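Local coordinates for maintenance of ploidy protein MOB1 (Saccharomyces cerevisiae, PDB 2HJN) that activates the protein kinase Dbf2 as its binding subunit, enabling its phosphorylation by Cdc15 in late anaphase within the mitotic exit network, at residues Asp85-Ile90 and Cys138-Cys143; Asn91-Ser96 and Arg179-Ile184; Arg108-Asn113 and Tyr185-Asn190; Thr203-Phe208 and Glu228-Leu233. All blocks are in the same frame, centred on the assembly; numbering follows the deposited sequence.

Three of the four contacts interlock along the chain: contacts 1, 2 and 3 have alternating segments, and contact 4 follows them in series. Helix 75-97 supplies 85-90 to contact 1 and 91-96 to contact 2, their centres about 9 Å apart, and helix 165-187 is shared by contacts 2 and 3, with centres about 10 Å apart. Contacts 2 and 3 each hold one histidine of the single zinc site, and His-183 ND1 probably bonds Ile-110 O between them. Contact 4, on helices 198-214 and 227-233, has its centre about 14 Å from that of contact 2 and touches it through Tyr-181. Helix 165-187 and the loop 108-113 thus connect the helical core to the zinc site.

Contact 1: Asp85-Ile90 and Cys138-Cys143; sequences DFYNQI and CLMRWC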
# COMPACT_ATOMS: atom_id res chain seq x y z
N ASP A 85 -13.93 2.96 6.79
CA ASP A 85 -12.50 2.83 7.14
C ASP A 85 -11.95 1.41 6.90
O ASP A 85 -10.82 1.28 6.45
CB ASP A 85 -12.24 3.18 8.60
CG ASP A 85 -12.46 4.68 8.92
OD1 ASP A 85 -12.50 5.54 7.97
OD2 ASP A 85 -12.56 4.99 10.15
N PHE A 86 -12.70 0.36 7.22
CA PHE A 86 -12.18 -1.00 6.99
C PHE A 86 -12.05 -1.36 5.51
O PHE A 86 -11.09 -2.03 5.06
CB PHE A 86 -13.05 -2.04 7.70
CG PHE A 86 -12.92 -2.01 9.21
CD1 PHE A 86 -11.71 -1.72 9.80
CD2 PHE A 86 -14.02 -2.25 10.01
CE1 PHE A 86 -11.58 -1.66 11.21
CE2 PHE A 86 -13.91 -2.21 11.43
CZ PHE A 86 -12.71 -1.90 12.02
N TYR A 87 -13.01 -0.87 4.75
CA TYR A 87 -12.99 -1.01 3.28
C TYR A 87 -11.70 -0.35 2.75
O TYR A 87 -10.99 -0.88 1.89
CB TYR A 87 -14.22 -0.32 2.65
CG TYR A 87 -14.00 -0.07 1.16
CD1 TYR A 87 -14.44 -1.00 0.23
CD2 TYR A 87 -13.31 1.07 0.70
CE1 TYR A 87 -14.26 -0.82 -1.13
CE2 TYR A 87 -13.08 1.25 -0.68
CZ TYR A 87 -13.56 0.28 -1.58
OH TYR A 87 -13.36 0.33 -2.93
N ASN A 88 -11.39 0.83 3.27
CA ASN A 88 -10.23 1.55 2.77
C ASN A 88 -8.88 0.87 3.12
O ASN A 88 -7.95 0.88 2.31
CB ASN A 88 -10.26 3.07 3.23
CG ASN A 88 -11.13 3.98 2.35
OD1 ASN A 88 -11.37 3.72 1.19
ND2 ASN A 88 -11.53 5.14 2.93
N GLN A 89 -8.76 0.28 4.31
CA GLN A 89 -7.57 -0.52 4.66
C GLN A 89 -7.42 -1.75 3.74
O GLN A 89 -6.30 -2.11 3.30
CB GLN A 89 -7.63 -0.93 6.17
CG GLN A 89 -7.56 0.32 7.12
CD GLN A 89 -7.77 -0.01 8.57
OE1 GLN A 89 -7.47 -1.13 9.00
NE2 GLN A 89 -8.29 0.97 9.36
N ILE A 90 -8.55 -2.40 3.40
CA ILE A 90 -8.51 -3.65 2.55
C ILE A 90 -8.18 -3.26 1.09
O ILE A 90 -7.36 -3.89 0.44
CB ILE A 90 -9.84 -4.42 2.64
CG1 ILE A 90 -10.00 -5.09 3.99
CG2 ILE A 90 -9.93 -5.49 1.55
CD1 ILE A 90 -11.53 -5.47 4.31
N CYS A 138 -15.65 -7.18 -8.08
CA CYS A 138 -17.12 -7.14 -7.96
C CYS A 138 -17.55 -6.78 -6.53
O CYS A 138 -18.47 -5.97 -6.33
CB CYS A 138 -17.70 -8.52 -8.32
SG CYS A 138 -17.66 -8.92 -10.13
N LEU A 139 -16.95 -7.45 -5.54
CA LEU A 139 -17.29 -7.24 -4.15
C LEU A 139 -17.00 -5.83 -3.72
O LEU A 139 -17.86 -5.22 -3.08
CB LEU A 139 -16.56 -8.20 -3.19
CG LEU A 139 -16.69 -8.13 -1.66
CD1 LEU A 139 -16.22 -9.45 -1.02
CD2 LEU A 139 -15.80 -7.11 -1.02
N MSE A 140 -15.79 -5.34 -3.99
CA MSE A 140 -15.39 -3.98 -3.55
C MSE A 140 -16.22 -2.91 -4.24
O MSE A 140 -16.64 -1.96 -3.59
CB MSE A 140 -13.91 -3.72 -3.83
CG MSE A 140 -12.99 -4.67 -3.05
SE MSE A 140 -13.06 -4.50 -1.06
CE MSE A 140 -11.63 -3.18 -0.98
N ARG A 141 -16.46 -3.04 -5.55
CA ARG A 141 -17.35 -2.10 -6.27
C ARG A 141 -18.79 -2.17 -5.71
O ARG A 141 -19.47 -1.16 -5.66
CB ARG A 141 -17.40 -2.36 -7.80
CG ARG A 141 -16.13 -1.98 -8.65
CD ARG A 141 -15.46 -0.60 -8.37
NE ARG A 141 -14.68 -0.52 -7.11
CZ ARG A 141 -13.48 -1.04 -6.89
NH1 ARG A 141 -12.83 -1.75 -7.81
NH2 ARG A 141 -12.91 -0.86 -5.71
N TRP A 142 -19.24 -3.35 -5.32
CA TRP A 142 -20.56 -3.49 -4.64
C TRP A 142 -20.59 -2.73 -3.28
O TRP A 142 -21.59 -2.05 -2.93
CB TRP A 142 -20.98 -4.97 -4.47
CG TRP A 142 -22.27 -5.13 -3.69
CD1 TRP A 142 -23.55 -5.11 -4.17
CD2 TRP A 142 -22.36 -5.31 -2.29
NE1 TRP A 142 -24.45 -5.31 -3.14
CE2 TRP A 142 -23.75 -5.42 -1.97
CE3 TRP A 142 -21.41 -5.46 -1.27
CZ2 TRP A 142 -24.19 -5.59 -0.66
CZ3 TRP A 142 -21.87 -5.60 0.06
CH2 TRP A 142 -23.24 -5.70 0.34
N CYS A 143 -19.49 -2.82 -2.51
CA CYS A 143 -19.42 -2.07 -1.24
C CYS A 143 -19.54 -0.56 -1.46
O CYS A 143 -20.26 0.12 -0.72
CB CYS A 143 -18.14 -2.41 -0.45
SG CYS A 143 -18.10 -4.08 0.20
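Tyr-87 of helix 75-97 reaches helix 132-147 across an axis separation of 11.5 Å, the two segments running nearly antiparallel at 150°. The polar part of the contact is one hydrogen bond, from Arg-141 NH2 to Tyr-87 OH at 3.1 Å. The hydroxyl lies in the guanidinium plane, at its edge, while the phenol ring stands almost perpendicular to that plane. The Arg-141 chain folds back at CD and NE; Gln-144 and Glu-137 hold its NE and NH1, and Tyr-26 shares NH2. Tyr-87 OH also bonds Ser-29 O. The apolar part centres on selenomethionine Met-140, whose terminal methyl CE is 3.5 Å from Tyr-87 CE1 and 3.8 Å from Ile-90 CG2. Met-140 SE sits 4.8 Å from the Tyr-87 ring centroid in an oblique Met-aromatic contact. Further along helix 132-147, Cys-143 CB comes within 4.0 Å of Tyr-87 CD1. Tyr-87 CG, anti to the backbone N (chi1 162°), is directed toward helix 132-147, and Met-140 CE and Cys-143 CB lie on opposite sides of the ring plane. An alanine here would probably cost Arg-141 NH2 one of its two phenol partners, deprive Ser-29 O of its hydroxyl and open a gap beside the Met-140 methyl. Tyr-87 thus joins the helices in two ways, its ring packing against apolar groups and its buried hydroxyl bonded to both Arg-141 and the loop at Ser-29.

Contact 2: Asn91-Ser96 and Arg179-Ile184; sequences NMLYGS and RVYAHI. With ZN (zinc ion), chain B; SO4 (sulfate ion), chain C.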
# COMPACT_ATOMS: atom_id res chain seq x y z
N ASN A 91 -8.76 -2.16 0.63
CA ASN A 91 -8.39 -1.53 -0.63
C ASN A 91 -6.88 -1.22 -0.74
O ASN A 91 -6.25 -1.56 -1.77
CB ASN A 91 -9.20 -0.22 -0.87
CG ASN A 91 -8.96 0.35 -2.24
OD1 ASN A 91 -9.29 -0.29 -3.26
ND2 ASN A 91 -8.36 1.55 -2.30
N MSE A 92 -6.30 -0.62 0.30
CA MSE A 92 -4.85 -0.31 0.31
C MSE A 92 -4.02 -1.60 0.33
O MSE A 92 -3.03 -1.72 -0.43
CB MSE A 92 -4.49 0.64 1.48
CG MSE A 92 -2.94 0.89 1.64
SE MSE A 92 -2.05 -0.57 2.62
CE MSE A 92 -2.91 -0.16 4.32
N LEU A 93 -4.44 -2.58 1.12
CA LEU A 93 -3.72 -3.86 1.21
C LEU A 93 -3.83 -4.71 -0.08
O LEU A 93 -2.83 -5.24 -0.56
CB LEU A 93 -4.16 -4.63 2.45
CG LEU A 93 -3.70 -4.06 3.82
CD1 LEU A 93 -4.59 -4.64 4.90
CD2 LEU A 93 -2.21 -4.33 4.15
N TYR A 94 -5.01 -4.81 -0.69
CA TYR A 94 -5.13 -5.53 -2.00
C TYR A 94 -4.39 -4.83 -3.09
O TYR A 94 -3.72 -5.44 -3.94
CB TYR A 94 -6.59 -5.83 -2.39
CG TYR A 94 -6.78 -7.22 -2.94
CD1 TYR A 94 -7.22 -8.25 -2.12
CD2 TYR A 94 -6.47 -7.52 -4.26
CE1 TYR A 94 -7.36 -9.54 -2.60
CE2 TYR A 94 -6.63 -8.85 -4.78
CZ TYR A 94 -7.07 -9.83 -3.94
OH TYR A 94 -7.25 -11.11 -4.40
N GLY A 95 -4.43 -3.53 -3.05
CA GLY A 95 -3.75 -2.70 -4.01
C GLY A 95 -2.26 -2.91 -3.99
O GLY A 95 -1.62 -2.78 -5.01
N SER A 96 -1.68 -3.18 -2.83
CA SER A 96 -0.24 -3.39 -2.74
C SER A 96 0.25 -4.66 -3.46
O SER A 96 1.39 -4.73 -3.97
CB SER A 96 0.23 -3.38 -1.26
OG SER A 96 -0.05 -4.62 -0.63
N ARG A 179 -13.84 -12.28 3.75
CA ARG A 179 -13.39 -13.19 2.68
C ARG A 179 -12.16 -12.65 1.90
O ARG A 179 -11.37 -13.43 1.38
CB ARG A 179 -14.54 -13.46 1.66
CG ARG A 179 -15.75 -14.20 2.34
CD ARG A 179 -17.03 -14.37 1.54
NE ARG A 179 -18.03 -14.85 2.49
CZ ARG A 179 -19.33 -14.62 2.44
NH1 ARG A 179 -19.84 -13.93 1.45
NH2 ARG A 179 -20.13 -15.12 3.40
N VAL A 180 -12.04 -11.31 1.79
CA VAL A 180 -10.86 -10.67 1.12
C VAL A 180 -9.63 -10.84 1.99
O VAL A 180 -8.56 -11.22 1.49
CB VAL A 180 -11.10 -9.17 0.81
CG1 VAL A 180 -9.89 -8.59 0.06
CG2 VAL A 180 -12.43 -8.98 -0.04
N TYR A 181 -9.77 -10.61 3.30
CA TYR A 181 -8.64 -10.90 4.22
C TYR A 181 -8.23 -12.37 4.12
O TYR A 181 -7.02 -12.68 4.10
CB TYR A 181 -9.00 -10.63 5.70
CG TYR A 181 -8.88 -9.20 6.16
CD1 TYR A 181 -7.64 -8.56 6.22
CD2 TYR A 181 -10.01 -8.50 6.58
CE1 TYR A 181 -7.56 -7.23 6.68
CE2 TYR A 181 -9.94 -7.22 7.03
CZ TYR A 181 -8.71 -6.59 7.08
OH TYR A 181 -8.70 -5.33 7.57
N ALA A 182 -9.23 -13.25 4.02
CA ALA A 182 -8.92 -14.70 3.96
C ALA A 182 -8.08 -15.06 2.73
O ALA A 182 -7.12 -15.85 2.81
CB ALA A 182 -10.21 -15.57 4.04
N HIS A 183 -8.45 -14.50 1.57
CA HIS A 183 -7.66 -14.77 0.34
C HIS A 183 -6.20 -14.24 0.46
O HIS A 183 -5.25 -14.90 -0.01
CB HIS A 183 -8.35 -14.20 -0.91
CG HIS A 183 -7.65 -14.57 -2.18
ND1 HIS A 183 -7.56 -15.88 -2.63
CD2 HIS A 183 -6.88 -13.83 -3.01
CE1 HIS A 183 -6.79 -15.92 -3.70
NE2 HIS A 183 -6.36 -14.69 -3.95
N ILE A 184 -6.04 -13.04 1.02
CA ILE A 184 -4.72 -12.41 1.16
C ILE A 184 -3.79 -13.28 2.00
O ILE A 184 -2.67 -13.57 1.60
CB ILE A 184 -4.76 -10.92 1.77
CG1 ILE A 184 -5.38 -9.92 0.80
CG2 ILE A 184 -3.34 -10.34 2.02
CD1 ILE A 184 -5.84 -8.64 1.48
ZN ZN B . -5.01 -14.27 -5.56
S SO4 C . -23.61 -13.34 2.29
O1 SO4 C . -23.92 -12.20 3.17
O2 SO4 C . -23.11 -14.41 3.17
O3 SO4 C . -24.74 -13.72 1.46
O4 SO4 C . -22.58 -13.06 1.30
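Tyr-94 on helix 75-97 carries the contact with helix 165-187, the segment axes 11.1 Å apart and inclined at 30°. Its chi1 of -137° sets CG off the staggered positions. At the CD1 corner of the ring, Val-180 CG1 (3.5 Å from Tyr-94 CD1) and Ile-184 CG1 (3.8 Å from it) approach obliquely from opposite sides of the ring plane. The Tyr-94 and Ile-184 side chains lie alongside, pointing opposite ways. At the far end, Tyr-94 OH approaches His-183 CD2 to 3.1 Å, a carbon near the phenol plane, and this buried hydroxyl has no polar partner in the model. His-183 has CG anti to the backbone N (chi1 -174°); its NE2 binds the zinc at 2.1 Å, and its ND1 is hydrogen-bonded to Ile-110 O, so both ring nitrogens are engaged and its rotation is fixed. One residue earlier on helix 75-97, Leu-93 CD1 lies 4.3 Å from Tyr-181 CE1, while Tyr-181 OH probably bonds Ser-204 OG on helix 198-214, though their separation is doubtfully short. Cys-101, Cys-106 and His-188 complete the metal site. The arrangement is a near-parallel helix pair leading into the Cys2His2 zinc site of the Mob1/phocein fold.

Contact 3: Arg108-Asn113 and Tyr185-Asn190; sequences RMIATN and YCHHFN. With ZN (zinc ion), chain B.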
# COMPACT_ATOMS: atom_id res chain seq x y z
N ARG A 108 -9.94 -19.44 -8.92
CA ARG A 108 -11.10 -19.51 -8.08
C ARG A 108 -10.84 -18.62 -6.85
O ARG A 108 -9.69 -18.47 -6.39
CB ARG A 108 -11.37 -20.94 -7.59
CG ARG A 108 -11.83 -21.94 -8.66
CD ARG A 108 -12.00 -23.35 -7.99
NE ARG A 108 -10.79 -23.78 -7.27
CZ ARG A 108 -10.76 -24.59 -6.20
NH1 ARG A 108 -11.89 -25.07 -5.68
NH2 ARG A 108 -9.58 -24.90 -5.63
N MSE A 109 -11.90 -18.10 -6.27
CA MSE A 109 -11.75 -17.29 -5.04
C MSE A 109 -11.69 -18.27 -3.87
O MSE A 109 -12.72 -18.71 -3.37
CB MSE A 109 -12.90 -16.27 -4.91
CG MSE A 109 -12.87 -15.43 -3.64
SE MSE A 109 -11.29 -14.25 -3.54
CE MSE A 109 -12.07 -13.28 -2.05
N ILE A 110 -10.48 -18.62 -3.44
CA ILE A 110 -10.30 -19.62 -2.38
C ILE A 110 -9.52 -19.10 -1.17
O ILE A 110 -8.88 -18.05 -1.24
CB ILE A 110 -9.70 -20.93 -2.93
CG1 ILE A 110 -8.27 -20.69 -3.48
CG2 ILE A 110 -10.63 -21.46 -4.06
CD1 ILE A 110 -7.54 -21.88 -3.96
N ALA A 111 -9.59 -19.84 -0.06
CA ALA A 111 -8.86 -19.51 1.16
C ALA A 111 -8.48 -20.86 1.65
O ALA A 111 -9.24 -21.45 2.43
CB ALA A 111 -9.81 -18.82 2.16
N THR A 112 -7.34 -21.34 1.16
CA THR A 112 -6.98 -22.76 1.05
C THR A 112 -7.97 -23.59 0.23
O THR A 112 -9.05 -23.12 -0.09
CB THR A 112 -6.83 -23.48 2.40
OG1 THR A 112 -8.12 -23.70 2.96
CG2 THR A 112 -5.95 -22.64 3.40
N ASN A 113 -7.60 -24.84 -0.07
CA ASN A 113 -8.52 -25.72 -0.83
C ASN A 113 -9.79 -26.22 -0.10
O ASN A 113 -10.64 -26.87 -0.73
CB ASN A 113 -7.76 -26.85 -1.52
CG ASN A 113 -6.87 -26.35 -2.67
OD1 ASN A 113 -7.31 -25.54 -3.49
ND2 ASN A 113 -5.63 -26.83 -2.74
N TYR A 185 -4.27 -13.69 3.19
CA TYR A 185 -3.45 -14.46 4.14
C TYR A 185 -3.09 -15.83 3.60
O TYR A 185 -1.96 -16.30 3.76
CB TYR A 185 -4.26 -14.65 5.45
CG TYR A 185 -4.01 -13.60 6.49
CD1 TYR A 185 -5.01 -12.67 6.82
CD2 TYR A 185 -2.76 -13.51 7.13
CE1 TYR A 185 -4.77 -11.68 7.78
CE2 TYR A 185 -2.51 -12.52 8.08
CZ TYR A 185 -3.52 -11.60 8.40
OH TYR A 185 -3.32 -10.62 9.37
N CYS A 186 -4.07 -16.51 3.00
CA CYS A 186 -3.87 -17.89 2.51
C CYS A 186 -3.16 -17.99 1.13
O CYS A 186 -2.53 -19.02 0.83
CB CYS A 186 -5.19 -18.68 2.47
SG CYS A 186 -5.98 -18.83 4.09
N HIS A 187 -3.23 -16.95 0.33
CA HIS A 187 -2.60 -17.01 -0.99
C HIS A 187 -1.58 -15.94 -1.38
O HIS A 187 -0.83 -16.13 -2.36
CB HIS A 187 -3.70 -17.27 -2.05
CG HIS A 187 -4.46 -18.54 -1.76
ND1 HIS A 187 -3.93 -19.78 -2.01
CD2 HIS A 187 -5.62 -18.76 -1.09
CE1 HIS A 187 -4.77 -20.71 -1.61
NE2 HIS A 187 -5.79 -20.12 -1.02
N HIS A 188 -1.51 -14.84 -0.62
CA HIS A 188 -0.54 -13.77 -0.95
C HIS A 188 0.36 -13.29 0.18
O HIS A 188 0.98 -12.24 0.05
CB HIS A 188 -1.28 -12.59 -1.62
CG HIS A 188 -1.98 -12.99 -2.89
ND1 HIS A 188 -1.30 -13.30 -4.04
CD2 HIS A 188 -3.28 -13.29 -3.13
CE1 HIS A 188 -2.15 -13.69 -4.97
NE2 HIS A 188 -3.37 -13.68 -4.45
N PHE A 189 0.44 -14.03 1.27
CA PHE A 189 1.21 -13.49 2.43
C PHE A 189 2.68 -13.28 2.12
O PHE A 189 3.26 -12.35 2.68
CB PHE A 189 1.04 -14.33 3.69
CG PHE A 189 1.53 -13.65 4.99
CD1 PHE A 189 0.70 -12.78 5.73
CD2 PHE A 189 2.80 -13.95 5.53
CE1 PHE A 189 1.16 -12.17 6.92
CE2 PHE A 189 3.24 -13.32 6.71
CZ PHE A 189 2.43 -12.44 7.41
N ASN A 190 3.29 -14.15 1.32
CA ASN A 190 4.72 -13.99 0.92
C ASN A 190 5.04 -12.64 0.29
O ASN A 190 6.15 -12.12 0.43
CB ASN A 190 5.27 -15.12 0.01
CG ASN A 190 4.28 -15.61 -1.09
OD1 ASN A 190 4.50 -16.69 -1.65
ND2 ASN A 190 3.21 -14.83 -1.40
ZN ZN B . -5.01 -14.27 -5.56
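The zinc-site end of helix 165-187 meets the loop leading to strand 115-117, and His-187 fastens the two together. The backbone N of Thr-112 donates to His-187 NE2 at 2.9 Å, with an N-H...N angle of 136° and the donor tilted 24° from the imidazole plane. The ring also packs against Ile-110, whose side chain crosses it at about a right angle: Ile-110 CG1 is 3.5 Å from His-187 NE2, and Ile-110 CD1 is 3.8 Å from CE1 of the same ring. A chi1 of 64° sets Ile-110 CG1 between its own backbone N and carbonyl carbon, the position from which it meets the imidazole. One residue before His-187, Cys-186 CB lies 3.7 Å from Thr-112 N, and its SG lies 3.9 Å from Thr-112 CG2. Thr-112 OG1 donates to Ala-111 O within the loop. An alanine in place of His-187 would probably leave the Thr-112 amide without its imidazole acceptor and open a gap beside the Ile-110 side chain. The next residue, His-188, follows the helix and occupies the N-cap position of helix 189-194; its NE2 binds the zinc at 2.1 Å, while its ND1 bonds Glu-191. The loop thus lies against the histidine side of a Cys2His2 zinc site, completed by Cys-101 and Cys-106.

Contact 4: Thr203-Phe208 and Glu228-Leu233; sequences TSFRHF and ELVMEL
Phe-205, on helix 198-214, meets three side chains of the C-terminal helix 227-233, which crosses it almost perpendicularly, at 93° between segment directions and 10.1 Å between axes. With CG anti to the backbone N (chi1 -179°), the Phe-205 side chain heads across the interface. Its CE2 comes to 3.4 Å from Leu-229 CD1, the two side chains meeting at a slant. Its CZ lies 3.8 Å from Val-230 CG2, and the Val-230 side chain stands at about a right angle to it. Leu-233 comes from one turn further on: its CD1 lies in the ring plane, at the edge, 3.7 Å from Phe-205 CD2. The CD2-CE2-CZ rim is thus met by three methyls, those of Leu-229 and Val-230 coming from opposite sides of the ring plane. Next in sequence, Arg-206 lays its aliphatic part beside the end of the helix, CD being 3.7 Å from Leu-233 O. The chain bends at NE, and one guanidinium face lies against Thr-203 CA of its own helix, offset toward the rim. Tyr-181 and Tyr-185 of helix 165-187 also meet the Phe-205 ring edge-to-face. Helix 49-58 packs on Leu-229 through Val-53 and Thr-56, placing the short C-terminal helix among helices 49-58, 165-187 and 198-214.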
# COMPACT_ATOMS: atom_id res chain seq x y z
N THR A 203 -2.29 -5.71 12.01
CA THR A 203 -2.94 -4.64 12.80
C THR A 203 -4.34 -4.33 12.32
O THR A 203 -5.24 -4.25 13.14
CB THR A 203 -2.07 -3.33 12.92
OG1 THR A 203 -0.77 -3.66 13.50
CG2 THR A 203 -2.76 -2.30 13.79
N SER A 204 -4.52 -4.15 11.01
CA SER A 204 -5.88 -3.98 10.37
C SER A 204 -6.83 -5.11 10.69
O SER A 204 -7.97 -4.91 11.10
CB SER A 204 -5.69 -3.87 8.83
OG SER A 204 -6.93 -3.73 8.08
N PHE A 205 -6.36 -6.34 10.45
CA PHE A 205 -7.17 -7.52 10.69
C PHE A 205 -7.58 -7.67 12.19
O PHE A 205 -8.73 -8.05 12.48
CB PHE A 205 -6.39 -8.74 10.21
CG PHE A 205 -7.12 -10.06 10.36
CD1 PHE A 205 -8.16 -10.38 9.52
CD2 PHE A 205 -6.72 -10.98 11.33
CE1 PHE A 205 -8.85 -11.60 9.65
CE2 PHE A 205 -7.38 -12.23 11.49
CZ PHE A 205 -8.44 -12.54 10.66
N ARG A 206 -6.63 -7.42 13.09
CA ARG A 206 -6.88 -7.45 14.51
C ARG A 206 -7.98 -6.44 14.88
O ARG A 206 -8.89 -6.77 15.63
CB ARG A 206 -5.58 -7.11 15.30
CG ARG A 206 -5.76 -6.86 16.85
CD ARG A 206 -4.41 -6.54 17.61
NE ARG A 206 -3.98 -5.13 17.50
CZ ARG A 206 -2.78 -4.73 17.03
NH1 ARG A 206 -1.89 -5.63 16.60
NH2 ARG A 206 -2.47 -3.43 16.97
N HIS A 207 -7.87 -5.21 14.39
CA HIS A 207 -8.85 -4.14 14.67
C HIS A 207 -10.23 -4.49 14.05
O HIS A 207 -11.29 -4.26 14.68
CB HIS A 207 -8.27 -2.78 14.20
CG HIS A 207 -9.15 -1.59 14.51
ND1 HIS A 207 -9.35 -0.56 13.62
CD2 HIS A 207 -9.90 -1.29 15.60
CE1 HIS A 207 -10.16 0.34 14.15
NE2 HIS A 207 -10.52 -0.09 15.34
N PHE A 208 -10.21 -5.10 12.85
CA PHE A 208 -11.45 -5.57 12.18
C PHE A 208 -12.18 -6.60 13.07
O PHE A 208 -13.37 -6.47 13.33
CB PHE A 208 -11.08 -6.17 10.80
CG PHE A 208 -12.27 -6.63 9.96
CD1 PHE A 208 -12.79 -5.81 8.96
CD2 PHE A 208 -12.81 -7.91 10.12
CE1 PHE A 208 -13.90 -6.24 8.13
CE2 PHE A 208 -13.90 -8.37 9.32
CZ PHE A 208 -14.43 -7.53 8.30
N GLU A 228 -8.12 -19.87 13.94
CA GLU A 228 -6.92 -19.90 14.81
C GLU A 228 -6.18 -18.59 14.79
O GLU A 228 -5.66 -18.12 15.82
CB GLU A 228 -5.94 -21.03 14.39
CG GLU A 228 -4.68 -21.13 15.31
CD GLU A 228 -3.74 -22.29 14.98
OE1 GLU A 228 -4.00 -23.00 13.99
OE2 GLU A 228 -2.73 -22.51 15.71
N LEU A 229 -6.10 -17.99 13.61
CA LEU A 229 -5.48 -16.67 13.47
C LEU A 229 -6.19 -15.65 14.38
O LEU A 229 -5.54 -14.90 15.15
CB LEU A 229 -5.55 -16.25 11.98
CG LEU A 229 -4.46 -15.42 11.33
CD1 LEU A 229 -4.54 -14.09 11.90
CD2 LEU A 229 -3.11 -16.01 11.66
N VAL A 230 -7.52 -15.63 14.29
CA VAL A 230 -8.33 -14.73 15.11
C VAL A 230 -8.06 -15.03 16.59
O VAL A 230 -7.90 -14.11 17.40
CB VAL A 230 -9.85 -14.86 14.83
CG1 VAL A 230 -10.64 -13.88 15.72
CG2 VAL A 230 -10.17 -14.63 13.36
N MSE A 231 -8.03 -16.32 16.94
CA MSE A 231 -7.68 -16.77 18.33
C MSE A 231 -6.32 -16.22 18.80
O MSE A 231 -6.17 -15.85 19.96
CB MSE A 231 -7.68 -18.31 18.45
CG MSE A 231 -9.01 -19.02 18.31
SE MSE A 231 -10.19 -18.68 19.83
CE MSE A 231 -11.31 -17.20 19.11
N GLU A 232 -5.33 -16.16 17.91
CA GLU A 232 -3.98 -15.66 18.28
C GLU A 232 -3.83 -14.12 18.22
O GLU A 232 -3.30 -13.50 19.16
CB GLU A 232 -2.89 -16.30 17.42
CG GLU A 232 -2.64 -17.82 17.64
CD GLU A 232 -1.98 -18.14 18.98
OE1 GLU A 232 -1.21 -17.30 19.53
OE2 GLU A 232 -2.23 -19.26 19.48
N LEU A 233 -4.31 -13.53 17.12
CA LEU A 233 -4.17 -12.09 16.84
C LEU A 233 -5.03 -11.23 17.74
O LEU A 233 -4.54 -10.22 18.27
CB LEU A 233 -4.51 -11.71 15.38
CG LEU A 233 -3.59 -12.01 14.20
CD1 LEU A 233 -3.59 -10.81 13.24
CD2 LEU A 233 -2.17 -12.38 14.61